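Local coordinates for pyrethroid hydrolase (Sphingobium faniae, PDB 5Y57), which hydrolyses the ester bond of pyrethroid insecticides such as permethrin and cypermethrin, releasing an alcohol and a cyclopropanecarboxylic acid, at residues I84-Q89 / F179-P184; L75-G80 / I99-V104; L8-L13 / P36-H41. All coordinates share one frame; numbering follows the deposited sequence.

How the contacts relate
From the N terminus, contact 3 comes first: it closes the loop between the end of strand 3-9 and the segment after strand 32-34, and is complete before the others begin. Contact 2 then shuts the beta-alpha-beta unit of strand 71-77, helix 80-90 and strand 95-101. Contact 1 starts on that helix, inside the span of contact 2, but ends far beyond it at 179-184, so these two cross. Backbone bonds between Ile9 and both Leu75 and His77 join contacts 3 and 2 within one parallel sheet, while the hydroxyls of Ser85 and Tyr100 couple contact 1 to contact 2. All three reach the bound phenylmethanesulfonyl group.

Contact 1: I84-Q89 / F179-P184. With PMS (phenylmethanesulfonic acid), chain G.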
ATOM      1  N   ILE A  84      -6.348  -2.467   0.303  1.00 20.64           N
ATOM      2  CA  ILE A  84      -7.176  -1.837   1.339  1.00 27.18           C
ATOM      3  C   ILE A  84      -8.527  -1.449   0.759  1.00 23.91           C
ATOM      4  O   ILE A  84      -9.537  -1.488   1.465  1.00 23.84           O
ATOM      5  CB  ILE A  84      -6.489  -0.632   2.020  1.00 24.65           C
ATOM      6  CG1 ILE A  84      -6.428   0.577   1.102  1.00 23.54           C
ATOM      7  CG2 ILE A  84      -5.115  -1.004   2.563  1.00 20.77           C
ATOM      8  CD1 ILE A  84      -6.014   1.822   1.832  1.00 25.39           C
ATOM      9  N   SER A  85      -8.586  -1.152  -0.546  1.00 24.48           N
ATOM     10  CA  SER A  85      -9.872  -0.850  -1.164  1.00 23.67           C
ATOM     11  C   SER A  85     -10.705  -2.117  -1.329  1.00 25.85           C
ATOM     12  O   SER A  85     -11.930  -2.089  -1.170  1.00 25.36           O
ATOM     13  CB  SER A  85      -9.661  -0.155  -2.512  1.00 21.42           C
ATOM     14  OG  SER A  85      -8.761   0.936  -2.405  1.00 23.08           O
ATOM     15  N   TRP A  86     -10.065  -3.238  -1.673  1.00 23.74           N
ATOM     16  CA  TRP A  86     -10.804  -4.497  -1.716  1.00 26.58           C
ATOM     17  C   TRP A  86     -11.339  -4.860  -0.327  1.00 26.48           C
ATOM     18  O   TRP A  86     -12.519  -5.196  -0.173  1.00 24.27           O
ATOM     19  CB  TRP A  86      -9.915  -5.613  -2.285  1.00 27.83           C
ATOM     20  CG  TRP A  86     -10.662  -6.888  -2.582  1.00 31.08           C
ATOM     21  CD1 TRP A  86     -11.110  -7.319  -3.805  1.00 25.11           C
ATOM     22  CD2 TRP A  86     -11.050  -7.892  -1.635  1.00 28.41           C
ATOM     23  NE1 TRP A  86     -11.764  -8.519  -3.670  1.00 30.33           N
ATOM     24  CE2 TRP A  86     -11.734  -8.895  -2.349  1.00 27.67           C
ATOM     25  CE3 TRP A  86     -10.897  -8.033  -0.247  1.00 32.67           C
ATOM     26  CZ2 TRP A  86     -12.259 -10.020  -1.727  1.00 30.25           C
ATOM     27  CZ3 TRP A  86     -11.411  -9.170   0.374  1.00 28.61           C
ATOM     28  CH2 TRP A  86     -12.088 -10.140  -0.367  1.00 31.13           C
ATOM     29  N   LEU A  87     -10.488  -4.797   0.693  1.00 25.80           N
ATOM     30  CA  LEU A  87     -10.912  -5.106   2.068  1.00 24.42           C
ATOM     31  C   LEU A  87     -12.021  -4.181   2.552  1.00 27.34           C
ATOM     32  O   LEU A  87     -12.963  -4.623   3.215  1.00 29.06           O
ATOM     33  CB  LEU A  87      -9.719  -5.006   3.006  1.00 24.84           C
ATOM     34  CG  LEU A  87      -8.686  -6.124   2.886  1.00 22.98           C
ATOM     35  CD1 LEU A  87      -7.341  -5.652   3.387  1.00 21.85           C
ATOM     36  CD2 LEU A  87      -9.128  -7.358   3.620  1.00 27.48           C
ATOM     37  N   ALA A  88     -11.913  -2.889   2.246  1.00 27.66           N
ATOM     38  CA  ALA A  88     -12.929  -1.937   2.674  1.00 29.86           C
ATOM     39  C   ALA A  88     -14.308  -2.395   2.242  1.00 31.66           C
ATOM     40  O   ALA A  88     -15.262  -2.367   3.027  1.00 28.90           O
ATOM     41  CB  ALA A  88     -12.630  -0.558   2.099  1.00 22.68           C
ATOM     42  N   GLN A  89     -14.415  -2.866   1.002  1.00 29.72           N
ATOM     43  CA  GLN A  89     -15.713  -3.199   0.440  1.00 28.67           C
ATOM     44  C   GLN A  89     -16.282  -4.444   1.087  1.00 28.49           C
ATOM     45  O   GLN A  89     -17.506  -4.559   1.229  1.00 30.88           O
ATOM     46  CB  GLN A  89     -15.586  -3.372  -1.083  1.00 26.87           C
ATOM     47  CG  GLN A  89     -16.603  -4.303  -1.705  1.00 26.55           C
ATOM     48  CD  GLN A  89     -17.998  -3.738  -1.617  1.00 31.55           C
ATOM     49  OE1 GLN A  89     -18.177  -2.518  -1.545  1.00 28.19           O
ATOM     50  NE2 GLN A  89     -18.996  -4.617  -1.592  1.00 29.21           N
ATOM     51  N   PHE A 179      -2.643  -6.336  -9.473  1.00 30.05           N
ATOM     52  CA  PHE A 179      -2.547  -5.365 -10.546  1.00 28.97           C
ATOM     53  C   PHE A 179      -3.761  -5.379 -11.440  1.00 29.42           C
ATOM     54  O   PHE A 179      -4.012  -4.390 -12.133  1.00 25.93           O
ATOM     55  CB  PHE A 179      -1.322  -5.627 -11.406  1.00 28.06           C
ATOM     56  CG  PHE A 179      -0.048  -5.141 -10.815  1.00 29.28           C
ATOM     57  CD1 PHE A 179       0.389  -3.845 -11.053  1.00 32.97           C
ATOM     58  CD2 PHE A 179       0.732  -5.985 -10.048  1.00 31.36           C
ATOM     59  CE1 PHE A 179       1.580  -3.401 -10.534  1.00 33.66           C
ATOM     60  CE2 PHE A 179       1.916  -5.554  -9.522  1.00 31.58           C
ATOM     61  CZ  PHE A 179       2.353  -4.268  -9.767  1.00 34.01           C
ATOM     62  N   GLY A 180      -4.525  -6.465 -11.425  1.00 27.01           N
ATOM     63  CA  GLY A 180      -5.521  -6.654 -12.450  1.00 28.73           C
ATOM     64  C   GLY A 180      -6.943  -6.660 -11.959  1.00 21.97           C
ATOM     65  O   GLY A 180      -7.871  -6.694 -12.769  1.00 28.08           O
ATOM     66  N   THR A 181      -7.128  -6.611 -10.654  1.00 20.36           N
ATOM     67  CA  THR A 181      -8.448  -6.690 -10.054  1.00 26.05           C
ATOM     68  C   THR A 181      -9.039  -5.290  -9.934  1.00 26.80           C
ATOM     69  O   THR A 181      -8.340  -4.360  -9.518  1.00 25.34           O
ATOM     70  CB  THR A 181      -8.377  -7.361  -8.679  1.00 30.23           C
ATOM     71  OG1 THR A 181      -7.915  -8.718  -8.837  1.00 35.55           O
ATOM     72  CG2 THR A 181      -9.739  -7.397  -8.035  1.00 22.92           C
ATOM     73  N   PRO A 182     -10.274  -5.063 -10.343  1.00 19.32           N
ATOM     74  CA  PRO A 182     -10.819  -3.715 -10.234  1.00 24.82           C
ATOM     75  C   PRO A 182     -11.283  -3.459  -8.801  1.00 27.05           C
ATOM     76  O   PRO A 182     -11.410  -4.373  -7.987  1.00 27.00           O
ATOM     77  CB  PRO A 182     -11.975  -3.715 -11.235  1.00 24.72           C
ATOM     78  CG  PRO A 182     -12.408  -5.130 -11.344  1.00 22.91           C
ATOM     79  CD  PRO A 182     -11.261  -6.014 -10.878  1.00 23.17           C
ATOM     80  N   ASN A 183     -11.451  -2.186  -8.491  1.00 25.20           N
ATOM     81  CA  ASN A 183     -11.901  -1.781  -7.163  1.00 27.40           C
ATOM     82  C   ASN A 183     -13.364  -2.155  -6.997  1.00 26.24           C
ATOM     83  O   ASN A 183     -14.209  -1.642  -7.742  1.00 27.47           O
ATOM     84  CB  ASN A 183     -11.720  -0.277  -6.973  1.00 28.40           C
ATOM     85  CG  ASN A 183     -12.049   0.179  -5.555  1.00 29.84           C
ATOM     86  OD1 ASN A 183     -12.732  -0.516  -4.803  1.00 26.40           O
ATOM     87  ND2 ASN A 183     -11.549   1.349  -5.186  1.00 24.46           N
ATOM     88  N   PRO A 184     -13.717  -3.000  -6.034  1.00 25.82           N
ATOM     89  CA  PRO A 184     -15.125  -3.367  -5.838  1.00 30.49           C
ATOM     90  C   PRO A 184     -15.911  -2.436  -4.927  1.00 27.26           C
ATOM     91  O   PRO A 184     -17.074  -2.737  -4.633  1.00 27.43           O
ATOM     92  CB  PRO A 184     -15.007  -4.750  -5.188  1.00 24.72           C
ATOM     93  CG  PRO A 184     -13.682  -4.733  -4.478  1.00 28.68           C
ATOM     94  CD  PRO A 184     -12.871  -3.568  -4.975  1.00 24.07           C
TER
HETATM   95  C   PMS G 301       4.304   0.193  -6.951  0.83 29.87           C
HETATM   96  S   PMS G 301       4.645  -0.451  -5.441  0.83 35.69           S
HETATM   97  C1  PMS G 301       4.680  -0.596  -8.186  0.83 35.54           C
HETATM   98  C2  PMS G 301       5.667  -1.568  -8.152  0.83 30.83           C
HETATM   99  C3  PMS G 301       5.984  -2.277  -9.309  0.83 31.90           C
HETATM  100  C4  PMS G 301       5.310  -2.005 -10.485  0.83 33.49           C
HETATM  101  C5  PMS G 301       4.314  -1.031 -10.510  0.83 31.34           C
HETATM  102  C6  PMS G 301       4.004  -0.317  -9.366  0.83 30.67           C
HETATM  103  O2S PMS G 301       3.840  -1.566  -5.046  0.83 22.38           O
HETATM  104  O1S PMS G 301       6.032  -0.691  -5.162  0.83 32.42           O
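Ser85 OG is gripped twice, by Tyr100 OH on the neighbouring strand and by Gly81 O one helical turn back, while Ser85 CB rests 3.6 Å from Asn183 ND2. A serine suits this spot because its small CB lets the flat amide of Asn183 come close while OG is taken up by Tyr100 and Gly81. That amide is committed too, OD1 closing an Asx turn with Met185 N and ND2 reaching Thr106 O.

Beyond it, Pro184 lies against the helix. Its CG is 3.7 Å from Trp86 CD1, the pyrrole side of the indole meeting the proline obliquely, and the two side chains cross at about a right angle. CG of Trp86 stands anti to the backbone N (chi1 -170°), which places the ring beside this proline, with Thr181 CG2 a looser neighbour at 4.4 Å from CD1. The first torsion of Gln89 (chi1 153°) puts its CG 3.9 Å from Pro184 CB, and the bend at chi2 (67°) carries CD and OE1 back toward Pro184 O. Gln89 OE1 comes to 3.3 Å from Pro184 O, but both are acceptors, and the amide oxygen is instead used by Glu186 N. A leucine in place of Gln89 would probably leave the N-H of Glu186 without this acceptor.

At the far end of 179-184, Phe179 turns to the bound inhibitor, its CE1 3.6 Å from PMS C5, which lies at the ring's edge and in its plane.

The two segments are therefore held together by van der Waals packing around a proline, which offers no N-H, while Ser85 OG, both ends of the Asn183 amide and Gln89 OE1 find their bonds outside the pair; the fit probably depends on shape and on those flanking bonds.

Contact 2: L75-G80 / I99-V104; sequences LGHSLG and IYLTAV. With PMS (phenylmethanesulfonic acid), chain G.
Backbone bonds set Leu75-His77 beside Ile99-Leu101 in parallel register: Gly76 N donates a hydrogen bond to Ile99 O at 2.8 Å, and Leu101 N answers to Gly76 O at 2.9 Å. Past the strands, Ser78 N makes weak bonds to Leu101 O and Thr102 O, whereas Val104 N binds Ser78 O at 2.9 Å.

Apolar contacts gather on the face carrying Leu75, Ile99 and Leu101. Leu75 CD1 meets Ile99 CG2 at 3.7 Å, and its CD2 faces Leu101 CD2; branched aliphatic chains fill this side, which helix 237-248 covers.

Among the polar side chains, His77 shares that face, and its ring lies beside Thr102, pointing the same way, with His77 CD2 3.8 Å from Thr102 CG2. Both are buried: His77 NE2 bonds His230 O, and Thr102 OG1 holds Asp202 OD2.

Ser78 OG is covalently bonded to PMS S (1.6 Å). Leu79 N donates to PMS O2S at 2.8 Å. Ser78 sits at phi 55°, psi -122° in a type II' turn, tight enough that a CB on Gly76 or Gly80 would clash. The strand-turn-helix geometry and the adduct on Ser78 are consistent with the nucleophile elbow of an alpha/beta hydrolase, with Asp202 and His230 probably completing the triad and Leu79 N probably in the oxyanion hole.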
ATOM      1  N   LEU A  75      -3.869   1.021   6.213  1.00 19.75           N
ATOM      2  CA  LEU A  75      -2.935   1.753   5.377  1.00 21.30           C
ATOM      3  C   LEU A  75      -2.385   0.804   4.322  1.00 20.00           C
ATOM      4  O   LEU A  75      -1.964  -0.320   4.637  1.00 18.88           O
ATOM      5  CB  LEU A  75      -1.796   2.357   6.204  1.00 17.08           C
ATOM      6  CG  LEU A  75      -0.696   3.151   5.502  1.00 18.02           C
ATOM      7  CD1 LEU A  75      -0.047   4.123   6.471  1.00 14.20           C
ATOM      8  CD2 LEU A  75       0.396   2.245   4.899  1.00 17.04           C
ATOM      9  N   GLY A  76      -2.378   1.261   3.094  1.00 20.95           N
ATOM     10  CA  GLY A  76      -1.733   0.548   2.004  1.00 23.52           C
ATOM     11  C   GLY A  76      -0.609   1.407   1.469  1.00 23.77           C
ATOM     12  O   GLY A  76      -0.736   2.635   1.419  1.00 18.32           O
ATOM     13  N   HIS A  77       0.511   0.771   1.132  1.00 18.41           N
ATOM     14  CA  HIS A  77       1.605   1.471   0.464  1.00 19.53           C
ATOM     15  C   HIS A  77       1.728   0.971  -0.971  1.00 23.23           C
ATOM     16  O   HIS A  77       1.719  -0.245  -1.217  1.00 20.71           O
ATOM     17  CB  HIS A  77       2.935   1.296   1.197  1.00 20.44           C
ATOM     18  CG  HIS A  77       4.125   1.770   0.414  1.00 21.72           C
ATOM     19  ND1 HIS A  77       5.023   0.897  -0.168  1.00 22.33           N
ATOM     20  CD2 HIS A  77       4.563   3.014   0.106  1.00 22.78           C
ATOM     21  CE1 HIS A  77       5.969   1.579  -0.784  1.00 20.28           C
ATOM     22  NE2 HIS A  77       5.696   2.866  -0.662  1.00 24.42           N
ATOM     23  N   SER A  78       1.958   1.892  -1.912  0.92 22.15           N
ATOM     24  CA  SER A  78       2.239   1.527  -3.305  0.92 23.09           C
ATOM     25  C   SER A  78       1.088   0.653  -3.780  0.92 24.64           C
ATOM     26  O   SER A  78      -0.074   1.079  -3.666  0.92 23.27           O
ATOM     27  CB  SER A  78       3.631   0.874  -3.358  0.92 25.31           C
ATOM     28  OG  SER A  78       4.199   0.826  -4.653  0.92 33.40           O
ATOM     29  N   LEU A  79       1.332  -0.576  -4.221  1.00 17.45           N
ATOM     30  CA  LEU A  79       0.265  -1.471  -4.671  1.00 18.19           C
ATOM     31  C   LEU A  79      -0.632  -1.939  -3.538  1.00 22.04           C
ATOM     32  O   LEU A  79      -1.674  -2.554  -3.798  1.00 23.75           O
ATOM     33  CB  LEU A  79       0.874  -2.684  -5.378  1.00 25.02           C
ATOM     34  CG  LEU A  79      -0.052  -3.621  -6.129  1.00 24.68           C
ATOM     35  CD1 LEU A  79      -0.342  -2.993  -7.459  1.00 28.36           C
ATOM     36  CD2 LEU A  79       0.633  -4.973  -6.248  1.00 27.74           C
ATOM     37  N   GLY A  80      -0.243  -1.664  -2.287  1.00 22.31           N
ATOM     38  CA  GLY A  80      -1.041  -2.049  -1.148  1.00 25.16           C
ATOM     39  C   GLY A  80      -2.409  -1.416  -1.136  1.00 23.60           C
ATOM     40  O   GLY A  80      -3.325  -1.981  -0.547  1.00 27.05           O
ATOM     41  N   ILE A  99      -5.969   4.671   4.601  1.00 18.44           N
ATOM     42  CA  ILE A  99      -4.812   5.505   4.336  1.00 14.09           C
ATOM     43  C   ILE A  99      -4.087   4.979   3.106  1.00 19.16           C
ATOM     44  O   ILE A  99      -3.555   3.855   3.118  1.00 21.39           O
ATOM     45  CB  ILE A  99      -3.844   5.566   5.511  1.00 16.19           C
ATOM     46  CG1 ILE A  99      -4.507   6.138   6.761  1.00 18.68           C
ATOM     47  CG2 ILE A  99      -2.660   6.417   5.148  1.00 16.20           C
ATOM     48  CD1 ILE A  99      -3.455   6.355   7.839  1.00 20.27           C
ATOM     49  N   TYR A 100      -4.007   5.815   2.091  1.00 19.13           N
ATOM     50  CA  TYR A 100      -3.280   5.526   0.855  1.00 24.82           C
ATOM     51  C   TYR A 100      -1.941   6.262   0.909  1.00 21.02           C
ATOM     52  O   TYR A 100      -1.865   7.476   0.710  1.00 21.51           O
ATOM     53  CB  TYR A 100      -4.113   5.934  -0.355  1.00 22.88           C
ATOM     54  CG  TYR A 100      -5.381   5.144  -0.483  1.00 24.63           C
ATOM     55  CD1 TYR A 100      -6.502   5.475   0.262  1.00 27.40           C
ATOM     56  CD2 TYR A 100      -5.455   4.055  -1.331  1.00 22.40           C
ATOM     57  CE1 TYR A 100      -7.661   4.755   0.164  1.00 20.88           C
ATOM     58  CE2 TYR A 100      -6.616   3.316  -1.428  1.00 24.18           C
ATOM     59  CZ  TYR A 100      -7.714   3.675  -0.673  1.00 22.97           C
ATOM     60  OH  TYR A 100      -8.887   2.975  -0.777  1.00 21.82           O
ATOM     61  N   LEU A 101      -0.884   5.524   1.179  1.00 18.02           N
ATOM     62  CA  LEU A 101       0.455   6.081   1.294  1.00 18.73           C
ATOM     63  C   LEU A 101       1.219   5.896  -0.011  1.00 18.93           C
ATOM     64  O   LEU A 101       1.736   4.799  -0.269  1.00 22.57           O
ATOM     65  CB  LEU A 101       1.201   5.389   2.430  1.00 21.08           C
ATOM     66  CG  LEU A 101       2.666   5.752   2.657  1.00 15.88           C
ATOM     67  CD1 LEU A 101       2.795   7.259   2.663  1.00 23.58           C
ATOM     68  CD2 LEU A 101       2.988   5.208   4.038  1.00 16.41           C
ATOM     69  N   THR A 102       1.397   6.986  -0.764  1.00 24.57           N
ATOM     70  CA  THR A 102       1.787   6.974  -2.184  1.00 20.53           C
ATOM     71  C   THR A 102       1.354   5.655  -2.822  1.00 22.60           C
ATOM     72  O   THR A 102       2.148   4.825  -3.299  1.00 26.44           O
ATOM     73  CB  THR A 102       3.270   7.330  -2.354  1.00 22.70           C
ATOM     74  OG1 THR A 102       3.557   7.567  -3.739  1.00 21.99           O
ATOM     75  CG2 THR A 102       4.235   6.259  -1.748  1.00 23.10           C
ATOM     76  N   ALA A 103       0.055   5.439  -2.768  1.00 22.55           N
ATOM     77  CA  ALA A 103      -0.547   4.149  -3.025  1.00 22.00           C
ATOM     78  C   ALA A 103      -1.511   4.267  -4.192  1.00 24.13           C
ATOM     79  O   ALA A 103      -1.931   5.360  -4.567  1.00 21.08           O
ATOM     80  CB  ALA A 103      -1.282   3.628  -1.782  1.00 22.83           C
ATOM     81  N   VAL A 104      -1.881   3.116  -4.743  1.00 27.68           N
ATOM     82  CA  VAL A 104      -2.793   3.063  -5.874  1.00 23.12           C
ATOM     83  C   VAL A 104      -4.210   3.260  -5.349  1.00 23.05           C
ATOM     84  O   VAL A 104      -4.761   2.408  -4.649  1.00 24.54           O
ATOM     85  CB  VAL A 104      -2.648   1.747  -6.649  1.00 27.18           C
ATOM     86  CG1 VAL A 104      -3.551   1.750  -7.842  1.00 24.68           C
ATOM     87  CG2 VAL A 104      -1.226   1.588  -7.099  1.00 26.33           C
TER
HETATM   88  C   PMS G 301       4.304   0.193  -6.951  0.83 29.87           C
HETATM   89  S   PMS G 301       4.645  -0.451  -5.441  0.83 35.69           S
HETATM   90  C1  PMS G 301       4.680  -0.596  -8.186  0.83 35.54           C
HETATM   91  C2  PMS G 301       5.667  -1.568  -8.152  0.83 30.83           C
HETATM   92  C3  PMS G 301       5.984  -2.277  -9.309  0.83 31.90           C
HETATM   93  C4  PMS G 301       5.310  -2.005 -10.485  0.83 33.49           C
HETATM   94  C5  PMS G 301       4.314  -1.031 -10.510  0.83 31.34           C
HETATM   95  C6  PMS G 301       4.004  -0.317  -9.366  0.83 30.67           C
HETATM   96  O2S PMS G 301       3.840  -1.566  -5.046  0.83 22.38           O
HETATM   97  O1S PMS G 301       6.032  -0.691  -5.162  0.83 32.42           O

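Contact 3: L8-L13 / P36-H41; sequences LIHGAL and PDLTGH. With PMS (phenylmethanesulfonic acid), chain G.
His10 CG sits between its backbone N and carbonyl carbon (chi1 60°), while CG of His41 is anti to its own carbonyl carbon (chi1 -74°); these settings swing the two imidazoles together. His10 CE1 stands 3.1 Å above the plane of the His41 ring, over its centre, a snug fit in which the planes are inclined at 43°. Both nitrogens of His41 have partners beyond the pair, ND1 at Asn14 O and NE2 at Tyr57 OH.

His10 is held at two corners. Leu38 N sends a nearly straight bond of 3.1 Å to His10 NE2, slightly tilted from the ring plane, and His10 ND1 donates to Gly11 O at 2.9 Å. Histidine suits the place because one ring can accept and donate at once.

Beside the histidine, Ile9 CG2 packs on Leu38 CD1 at 3.6 Å, the side chains crossing at about a right angle. A water stitches the backbones, donating to Leu8 O and Pro36 O and taking a weak bond from His10 N. Leu38 to His41 form a type II turn, in which Gly40 has a positive phi, where a side chain would press on the preceding carbonyl oxygen.

At Gly11 a CB would strike PMS O2S, and next to it Ala12 N bonds that oxygen at 2.9 Å. The donor and acceptor roles put the proton of His10 on ND1, so the ring is likely to be neutral; its bond to Gly11 O is likely to steady the very peptide whose N-H, as a probable oxyanion-hole donor, faces the sulfonyl oxygen.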
ATOM      1  N   LEU A   8      -0.959  -1.972   8.758  1.00 26.73           N
ATOM      2  CA  LEU A   8      -0.101  -1.459   7.696  1.00 22.57           C
ATOM      3  C   LEU A   8       0.170  -2.569   6.692  1.00 24.17           C
ATOM      4  O   LEU A   8       0.598  -3.662   7.078  1.00 22.18           O
ATOM      5  CB  LEU A   8       1.233  -0.954   8.248  1.00 20.72           C
ATOM      6  CG  LEU A   8       1.126  -0.197   9.569  1.00 21.88           C
ATOM      7  CD1 LEU A   8       2.502   0.036  10.083  1.00 22.15           C
ATOM      8  CD2 LEU A   8       0.385   1.137   9.319  1.00 23.15           C
ATOM      9  N   ILE A   9      -0.052  -2.279   5.415  1.00 21.23           N
ATOM     10  CA  ILE A   9       0.039  -3.276   4.353  1.00 21.22           C
ATOM     11  C   ILE A   9       1.111  -2.866   3.354  1.00 22.75           C
ATOM     12  O   ILE A   9       1.070  -1.759   2.802  1.00 21.97           O
ATOM     13  CB  ILE A   9      -1.322  -3.474   3.670  1.00 22.41           C
ATOM     14  CG1 ILE A   9      -2.332  -4.011   4.680  1.00 22.94           C
ATOM     15  CG2 ILE A   9      -1.199  -4.373   2.432  1.00 19.48           C
ATOM     16  CD1 ILE A   9      -3.721  -4.249   4.088  1.00 24.62           C
ATOM     17  N   HIS A  10       2.049  -3.777   3.104  1.00 21.64           N
ATOM     18  CA  HIS A  10       3.180  -3.545   2.227  1.00 20.57           C
ATOM     19  C   HIS A  10       2.742  -3.474   0.752  1.00 17.71           C
ATOM     20  O   HIS A  10       1.664  -3.925   0.365  1.00 20.24           O
ATOM     21  CB  HIS A  10       4.206  -4.661   2.402  1.00 25.92           C
ATOM     22  CG  HIS A  10       3.665  -6.020   2.072  1.00 24.98           C
ATOM     23  ND1 HIS A  10       3.398  -6.421   0.778  1.00 22.30           N
ATOM     24  CD2 HIS A  10       3.300  -7.054   2.870  1.00 22.69           C
ATOM     25  CE1 HIS A  10       2.906  -7.649   0.796  1.00 23.05           C
ATOM     26  NE2 HIS A  10       2.834  -8.053   2.053  1.00 24.23           N
ATOM     27  N   GLY A  11       3.624  -2.928  -0.070  1.00 14.46           N
ATOM     28  CA  GLY A  11       3.437  -2.901  -1.511  1.00 20.98           C
ATOM     29  C   GLY A  11       4.089  -4.098  -2.197  1.00 28.97           C
ATOM     30  O   GLY A  11       4.497  -5.072  -1.565  1.00 21.67           O
ATOM     31  N   ALA A  12       4.196  -4.006  -3.527  1.00 24.51           N
ATOM     32  CA  ALA A  12       4.714  -5.124  -4.309  1.00 24.75           C
ATOM     33  C   ALA A  12       6.161  -5.470  -3.954  1.00 19.77           C
ATOM     34  O   ALA A  12       6.998  -4.596  -3.701  1.00 22.52           O
ATOM     35  CB  ALA A  12       4.598  -4.805  -5.797  1.00 21.58           C
ATOM     36  N   LEU A  13       6.459  -6.764  -3.963  1.00 24.72           N
ATOM     37  CA  LEU A  13       7.789  -7.303  -3.681  1.00 24.99           C
ATOM     38  C   LEU A  13       8.294  -7.013  -2.256  1.00 23.95           C
ATOM     39  O   LEU A  13       9.459  -7.293  -1.952  1.00 26.39           O
ATOM     40  CB  LEU A  13       8.817  -6.802  -4.701  1.00 19.89           C
ATOM     41  CG  LEU A  13       8.592  -7.278  -6.145  1.00 27.23           C
ATOM     42  CD1 LEU A  13       9.272  -6.351  -7.152  1.00 23.30           C
ATOM     43  CD2 LEU A  13       9.108  -8.665  -6.279  1.00 23.02           C
ATOM     44  N   PRO A  36       1.131  -7.305   8.573  1.00 21.71           N
ATOM     45  CA  PRO A  36       1.172  -8.703   8.159  1.00 20.03           C
ATOM     46  C   PRO A  36       1.737  -8.866   6.766  1.00 24.76           C
ATOM     47  O   PRO A  36       1.677  -7.962   5.931  1.00 26.72           O
ATOM     48  CB  PRO A  36      -0.300  -9.113   8.187  1.00 19.50           C
ATOM     49  CG  PRO A  36      -1.019  -7.826   7.788  1.00 27.20           C
ATOM     50  CD  PRO A  36      -0.187  -6.681   8.330  1.00 21.82           C
ATOM     51  N   ASP A  37       2.301 -10.045   6.529  1.00 22.90           N
ATOM     52  CA  ASP A  37       2.628 -10.469   5.178  1.00 22.82           C
ATOM     53  C   ASP A  37       1.330 -10.825   4.449  1.00 25.28           C
ATOM     54  O   ASP A  37       0.489 -11.558   4.976  1.00 25.07           O
ATOM     55  CB  ASP A  37       3.573 -11.677   5.229  1.00 29.10           C
ATOM     56  CG  ASP A  37       5.031 -11.314   5.582  1.00 28.38           C
ATOM     57  OD1 ASP A  37       5.453 -10.143   5.469  1.00 24.99           O
ATOM     58  OD2 ASP A  37       5.793 -12.242   5.937  1.00 34.04           O
ATOM     59  N   LEU A  38       1.131 -10.298   3.244  1.00 25.63           N
ATOM     60  CA  LEU A  38       0.006 -10.792   2.474  1.00 20.91           C
ATOM     61  C   LEU A  38       0.338 -12.184   1.953  1.00 24.94           C
ATOM     62  O   LEU A  38       1.487 -12.609   1.972  1.00 25.25           O
ATOM     63  CB  LEU A  38      -0.333  -9.839   1.326  1.00 24.25           C
ATOM     64  CG  LEU A  38      -0.942  -8.503   1.767  1.00 26.66           C
ATOM     65  CD1 LEU A  38      -1.121  -7.521   0.606  1.00 23.76           C
ATOM     66  CD2 LEU A  38      -2.262  -8.760   2.416  1.00 26.63           C
ATOM     67  N   THR A  39      -0.689 -12.906   1.520  1.00 26.23           N
ATOM     68  CA  THR A  39      -0.477 -14.210   0.913  1.00 28.19           C
ATOM     69  C   THR A  39       0.635 -14.155  -0.125  1.00 26.16           C
ATOM     70  O   THR A  39       0.657 -13.268  -0.988  1.00 28.17           O
ATOM     71  CB  THR A  39      -1.771 -14.709   0.278  1.00 28.37           C
ATOM     72  OG1 THR A  39      -2.815 -14.667   1.254  1.00 27.63           O
ATOM     73  CG2 THR A  39      -1.594 -16.126  -0.152  1.00 27.51           C
ATOM     74  N   GLY A  40       1.568 -15.111  -0.033  1.00 26.87           N
ATOM     75  CA  GLY A  40       2.662 -15.225  -0.985  1.00 25.11           C
ATOM     76  C   GLY A  40       3.901 -14.445  -0.615  1.00 27.20           C
ATOM     77  O   GLY A  40       4.921 -14.563  -1.299  1.00 22.57           O
ATOM     78  N   HIS A  41       3.850 -13.646   0.450  1.00 24.83           N
ATOM     79  CA  HIS A  41       4.955 -12.770   0.806  1.00 23.18           C
ATOM     80  C   HIS A  41       5.738 -13.303   1.995  1.00 24.20           C
ATOM     81  O   HIS A  41       6.340 -12.522   2.744  1.00 29.42           O
ATOM     82  CB  HIS A  41       4.436 -11.354   1.091  1.00 19.96           C
ATOM     83  CG  HIS A  41       4.040 -10.599  -0.135  1.00 25.49           C
ATOM     84  ND1 HIS A  41       4.816  -9.596  -0.674  1.00 24.06           N
ATOM     85  CD2 HIS A  41       2.958 -10.708  -0.936  1.00 22.68           C
ATOM     86  CE1 HIS A  41       4.220  -9.111  -1.748  1.00 23.26           C
ATOM     87  NE2 HIS A  41       3.094  -9.774  -1.932  1.00 24.17           N
TER
HETATM   88  C   PMS G 301       4.304   0.193  -6.951  0.83 29.87           C
HETATM   89  S   PMS G 301       4.645  -0.451  -5.441  0.83 35.69           S
HETATM   90  C1  PMS G 301       4.680  -0.596  -8.186  0.83 35.54           C
HETATM   91  C2  PMS G 301       5.667  -1.568  -8.152  0.83 30.83           C
HETATM   92  C3  PMS G 301       5.984  -2.277  -9.309  0.83 31.90           C
HETATM   93  C4  PMS G 301       5.310  -2.005 -10.485  0.83 33.49           C
HETATM   94  C5  PMS G 301       4.314  -1.031 -10.510  0.83 31.34           C
HETATM   95  C6  PMS G 301       4.004  -0.317  -9.366  0.83 30.67           C
HETATM   96  O2S PMS G 301       3.840  -1.566  -5.046  0.83 22.38           O
HETATM   97  O1S PMS G 301       6.032  -0.691  -5.162  0.83 32.42           O
HETATM   98  O   HOH W   1       2.347  -5.318   5.697  1.00 20.40           O